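Local structure of histidinol-phosphate aminotransferase (Clostridium acetobutylicum, 3FTB) at residues A[195-200]-A[205-210]; A[72-77]-A[226-231]. The protein probably catalyses transfer of an amino group with pyridoxal 5'-phosphate as cofactor. One frame throughout, in Å; residues are numbered along the deposited sequence.

How the contacts relate
From the N terminus, the chain first runs through helix 64-74, whose end supplies 72-77, the early half of contact 2. It then builds strand 80-84 and the parallel core of the seven-stranded sheet before reaching 195-200. Four residues later 205-210 begins; contact 1 closes this short loop, laying the loop after strand 179-183 on strand 207-212. Next, 226-231 closes the long loop of contact 2, packing the end of helix 64-74 on strand 225-229 of the same sheet. Contact 1 lies wholly within that loop, and the two do not cross. Strands 207-212 and 225-229 are antiparallel neighbours, joined by a probable hydrogen bond between Ile209 O and Ile228 N.

Contact 1: A[195-200]-A[205-210]; sequences SSFVGE and SCLFII
Leu207 pushes its CD1 methyl into the turn formed by Phe197 to Glu200. This one methyl lies 3.6 Å from Glu200 CB and 3.8 Å from Phe197 O, so it meets the aliphatic root of the glutamate and the backbone rather than the carboxylate, which leads off toward Lys163 in a long, weak ion pair. A backbone hydrogen bond of 2.7 Å from Glu200 N to Phe197 O closes the turn.

Phe197 CB drops between the two strand residues, 4.2 Å from Leu207 CD1 and 4.1 Å from Ile209 CD1. Beyond CB the ring swings away from the strand: with CG opposite the carbonyl carbon (chi1 -80°), it heads toward Leu170 and Ile161, and Leu207 CD2 approaches it obliquely. Val198 starts out in the opposite sense, its CB facing away, yet its CG1 branch still comes within 4.2 Å of Ile209 CG2. The two branches of Ile209 thus divide the work, CD1 serving Phe197 and CG2 serving Val198. The side-chain atoms that meet are carbons, while Leu207 CD1 also lies against the carbonyl oxygens of Phe197 and Glu200.

Phe197 N is held by Glu184 OE2, which anchors the loop beside the sheet. Along strand 207-212 the side chains alternate: Leu207 and Ile209 face this loop and strand 179-183, with Leu170 of helix 163-176 also packing on Leu207, whereas Phe208 and Ile210 turn to helix 87-95. The strand runs parallel to 179-183 and antiparallel to 225-229, in the large-domain sheet of the aminotransferase fold.

Contact 2: A[72-77]-A[226-231]; sequences NYLKLK and YGITNN
Leu74 sets out from the end of helix 64-74 with CB directed at strand 225-229, where Tyr226 and Ile228 await it. CB and CG only span the gap; CD1 then continues the chain outward, because chi2 is extended (174°), and points at Ile228. There CD1 meets Ile228 tip to tip, 3.4 Å from both its CG1 and its CD1 and 4.1 Å from its CG2. The two shorter separations are tighter than normal carbon packing, so the fit here is tight. The same CD1 also lies 4.3 Å from Tyr226 CE1, at the ring edge and near its plane, where Ile228 CD1 sits as well.

Tyr73, one residue earlier, crosses Tyr226 at about a right angle. The Tyr226 OH is 3.2 Å from Tyr73 CE2 and 3.4 Å from Tyr73 CD2, so the hydroxyl of one tyrosine abuts the ring carbons of the other. Tyr226 gets there with CG lodged between its own backbone N and carbonyl carbon (chi1 49°). Ile70, a turn back along the helix, packs on both Tyr226 and Ile228 and extends the seam. Lys75, with positive phi, is where the chain leaves the helical path, while beyond the strand Asn231 caps the next helix.

Helix end and strand are therefore joined by van der Waals packing of Leu74 on Ile228 and by a hydroxyl set against a tyrosine ring, without hydrogen bonds between the two segments. A phosphate ion, probably from the crystallisation liquor, lies about 3 Å from the Tyr73 side chain, consistent with an anion-accepting pocket next to this contact.

Contact 1: A[195-200]-A[205-210]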
# COMPACT_ATOMS: atom_id res chain seq x y z
N SER A 195 -22.14 17.50 9.67
CA SER A 195 -20.81 18.12 9.75
C SER A 195 -19.92 17.75 8.57
O SER A 195 -19.03 18.53 8.20
CB SER A 195 -20.11 17.76 11.07
OG SER A 195 -20.58 18.60 12.11
N SER A 196 -20.17 16.58 7.98
CA SER A 196 -19.49 16.18 6.75
C SER A 196 -20.20 16.72 5.51
O SER A 196 -21.41 16.94 5.51
CB SER A 196 -19.37 14.66 6.64
OG SER A 196 -20.64 14.05 6.64
N PHE A 197 -19.43 16.95 4.46
CA PHE A 197 -19.98 17.36 3.19
C PHE A 197 -20.37 16.15 2.37
O PHE A 197 -20.75 16.29 1.21
CB PHE A 197 -18.95 18.18 2.42
CG PHE A 197 -18.88 19.61 2.87
CD1 PHE A 197 -18.26 19.95 4.07
CD2 PHE A 197 -19.43 20.62 2.09
CE1 PHE A 197 -18.20 21.27 4.48
CE2 PHE A 197 -19.36 21.94 2.50
CZ PHE A 197 -18.75 22.26 3.70
N VAL A 198 -20.28 14.95 2.94
CA VAL A 198 -20.61 13.75 2.17
C VAL A 198 -22.04 13.83 1.62
O VAL A 198 -22.30 13.39 0.50
CB VAL A 198 -20.41 12.44 2.97
CG1 VAL A 198 -18.92 12.12 3.10
CG2 VAL A 198 -21.11 12.52 4.34
N GLY A 199 -22.95 14.41 2.40
CA GLY A 199 -24.33 14.57 1.97
C GLY A 199 -24.50 15.64 0.91
O GLY A 199 -25.64 15.95 0.50
N GLU A 200 -23.38 16.22 0.48
CA GLU A 200 -23.38 17.24 -0.56
C GLU A 200 -22.78 16.70 -1.86
O GLU A 200 -22.75 17.40 -2.87
CB GLU A 200 -22.59 18.48 -0.11
CG GLU A 200 -23.43 19.61 0.48
CD GLU A 200 -23.68 19.44 1.96
OE1 GLU A 200 -22.97 18.64 2.59
OE2 GLU A 200 -24.60 20.10 2.49
N SER A 205 -20.07 17.99 -8.11
CA SER A 205 -18.95 17.14 -8.49
C SER A 205 -17.61 17.89 -8.57
O SER A 205 -16.70 17.48 -9.28
CB SER A 205 -19.25 16.32 -9.75
OG SER A 205 -20.50 16.65 -10.33
N CYS A 206 -17.52 18.99 -7.83
CA CYS A 206 -16.24 19.64 -7.55
C CYS A 206 -15.71 19.06 -6.24
O CYS A 206 -14.50 19.00 -6.02
CB CYS A 206 -16.38 21.16 -7.42
SG CYS A 206 -17.33 21.74 -5.98
N LEU A 207 -16.63 18.60 -5.40
CA LEU A 207 -16.28 18.00 -4.12
C LEU A 207 -15.51 16.70 -4.28
O LEU A 207 -15.94 15.78 -4.98
CB LEU A 207 -17.54 17.72 -3.29
CG LEU A 207 -18.13 18.78 -2.36
CD1 LEU A 207 -19.42 18.26 -1.76
CD2 LEU A 207 -17.14 19.14 -1.27
N PHE A 208 -14.37 16.62 -3.61
CA PHE A 208 -13.70 15.35 -3.40
C PHE A 208 -13.43 15.21 -1.90
O PHE A 208 -12.77 16.06 -1.30
CB PHE A 208 -12.40 15.30 -4.20
CG PHE A 208 -11.67 13.98 -4.09
CD1 PHE A 208 -12.01 12.92 -4.91
CD2 PHE A 208 -10.66 13.81 -3.16
CE1 PHE A 208 -11.35 11.72 -4.81
CE2 PHE A 208 -9.99 12.60 -3.06
CZ PHE A 208 -10.34 11.55 -3.89
N ILE A 209 -13.97 14.15 -1.29
CA ILE A 209 -13.82 13.96 0.16
C ILE A 209 -12.86 12.83 0.48
O ILE A 209 -12.88 11.78 -0.17
CB ILE A 209 -15.18 13.66 0.85
CG1 ILE A 209 -16.28 14.63 0.39
CG2 ILE A 209 -15.04 13.65 2.34
CD1 ILE A 209 -15.97 16.07 0.66
N ILE A 210 -12.02 13.04 1.50
CA ILE A 210 -11.12 12.02 2.00
C ILE A 210 -11.55 11.55 3.40
O ILE A 210 -11.65 12.36 4.34
CB ILE A 210 -9.69 12.57 2.06
CG1 ILE A 210 -9.23 12.98 0.66
CG2 ILE A 210 -8.74 11.55 2.64
CD1 ILE A 210 -7.80 13.51 0.60

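Contact 2: A[72-77]-A[226-231]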
# COMPACT_ATOMS: atom_id res chain seq x y z
N ASN A 72 -22.65 1.73 1.92
CA ASN A 72 -23.68 1.52 2.93
C ASN A 72 -23.39 2.35 4.15
O ASN A 72 -24.29 2.72 4.90
CB ASN A 72 -23.74 0.05 3.35
CG ASN A 72 -24.33 -0.84 2.28
OD1 ASN A 72 -24.97 -0.37 1.35
ND2 ASN A 72 -24.12 -2.14 2.43
N TYR A 73 -22.10 2.61 4.36
CA TYR A 73 -21.65 3.40 5.48
C TYR A 73 -22.02 4.84 5.24
O TYR A 73 -22.43 5.55 6.15
CB TYR A 73 -20.13 3.28 5.61
CG TYR A 73 -19.53 4.14 6.69
CD1 TYR A 73 -19.85 3.93 8.02
CD2 TYR A 73 -18.63 5.15 6.38
CE1 TYR A 73 -19.30 4.70 9.02
CE2 TYR A 73 -18.08 5.92 7.36
CZ TYR A 73 -18.42 5.70 8.69
OH TYR A 73 -17.86 6.48 9.70
N LEU A 74 -21.87 5.27 3.99
CA LEU A 74 -22.15 6.65 3.62
C LEU A 74 -23.57 6.84 3.05
O LEU A 74 -23.99 7.96 2.79
CB LEU A 74 -21.11 7.14 2.61
CG LEU A 74 -19.62 6.96 2.92
CD1 LEU A 74 -18.81 7.40 1.73
CD2 LEU A 74 -19.17 7.73 4.17
N LYS A 75 -24.30 5.74 2.87
CA LYS A 75 -25.62 5.79 2.24
C LYS A 75 -25.55 6.56 0.93
O LYS A 75 -26.29 7.53 0.74
CB LYS A 75 -26.66 6.43 3.16
CG LYS A 75 -26.76 5.83 4.55
CD LYS A 75 -27.13 4.36 4.52
CE LYS A 75 -26.96 3.72 5.89
NZ LYS A 75 -27.49 4.61 6.95
N LEU A 76 -24.66 6.14 0.04
CA LEU A 76 -24.53 6.75 -1.27
C LEU A 76 -24.19 5.69 -2.31
O LEU A 76 -23.36 4.81 -2.05
CB LEU A 76 -23.43 7.82 -1.28
CG LEU A 76 -23.86 9.27 -1.49
CD1 LEU A 76 -24.84 9.73 -0.43
CD2 LEU A 76 -22.66 10.23 -1.57
N LYS A 77 -24.83 5.77 -3.47
CA LYS A 77 -24.54 4.88 -4.59
C LYS A 77 -24.11 5.71 -5.81
O LYS A 77 -24.19 6.94 -5.78
CB LYS A 77 -25.75 3.99 -4.91
CG LYS A 77 -26.23 3.13 -3.74
CD LYS A 77 -25.16 2.14 -3.33
CE LYS A 77 -25.57 1.36 -2.10
NZ LYS A 77 -24.75 0.13 -2.00
N TYR A 226 -10.09 6.34 2.29
CA TYR A 226 -10.86 6.34 1.04
C TYR A 226 -11.25 7.70 0.47
O TYR A 226 -11.28 8.71 1.17
CB TYR A 226 -12.07 5.40 1.13
CG TYR A 226 -12.94 5.56 2.36
CD1 TYR A 226 -14.24 6.04 2.25
CD2 TYR A 226 -12.48 5.20 3.62
CE1 TYR A 226 -15.06 6.17 3.37
CE2 TYR A 226 -13.28 5.32 4.74
CZ TYR A 226 -14.57 5.81 4.61
OH TYR A 226 -15.36 5.93 5.74
N GLY A 227 -11.52 7.70 -0.84
CA GLY A 227 -12.00 8.88 -1.54
C GLY A 227 -13.45 8.74 -1.97
O GLY A 227 -13.87 7.67 -2.38
N ILE A 228 -14.20 9.83 -1.90
CA ILE A 228 -15.64 9.86 -2.15
C ILE A 228 -15.97 11.02 -3.09
O ILE A 228 -15.74 12.17 -2.73
CB ILE A 228 -16.39 10.06 -0.82
CG1 ILE A 228 -16.19 8.83 0.07
CG2 ILE A 228 -17.87 10.33 -1.05
CD1 ILE A 228 -16.39 7.51 -0.69
N THR A 229 -16.50 10.75 -4.28
CA THR A 229 -16.80 11.82 -5.23
C THR A 229 -17.81 11.39 -6.29
O THR A 229 -17.82 10.25 -6.74
CB THR A 229 -15.53 12.36 -5.94
OG1 THR A 229 -15.83 13.57 -6.65
CG2 THR A 229 -14.99 11.36 -6.93
N ASN A 230 -18.67 12.32 -6.70
CA ASN A 230 -19.57 12.10 -7.82
C ASN A 230 -18.83 12.28 -9.14
O ASN A 230 -19.36 11.96 -10.20
CB ASN A 230 -20.75 13.06 -7.77
CG ASN A 230 -22.05 12.38 -8.10
OD1 ASN A 230 -22.33 11.29 -7.60
ND2 ASN A 230 -22.86 13.01 -8.96
N ASN A 231 -17.61 12.80 -9.07
CA ASN A 231 -16.81 13.01 -10.26
C ASN A 231 -16.13 11.72 -10.71
O ASN A 231 -14.91 11.56 -10.58
CB ASN A 231 -15.77 14.10 -10.03
CG ASN A 231 -15.01 14.48 -11.29
OD1 ASN A 231 -14.79 13.64 -12.18
ND2 ASN A 231 -14.61 15.74 -11.37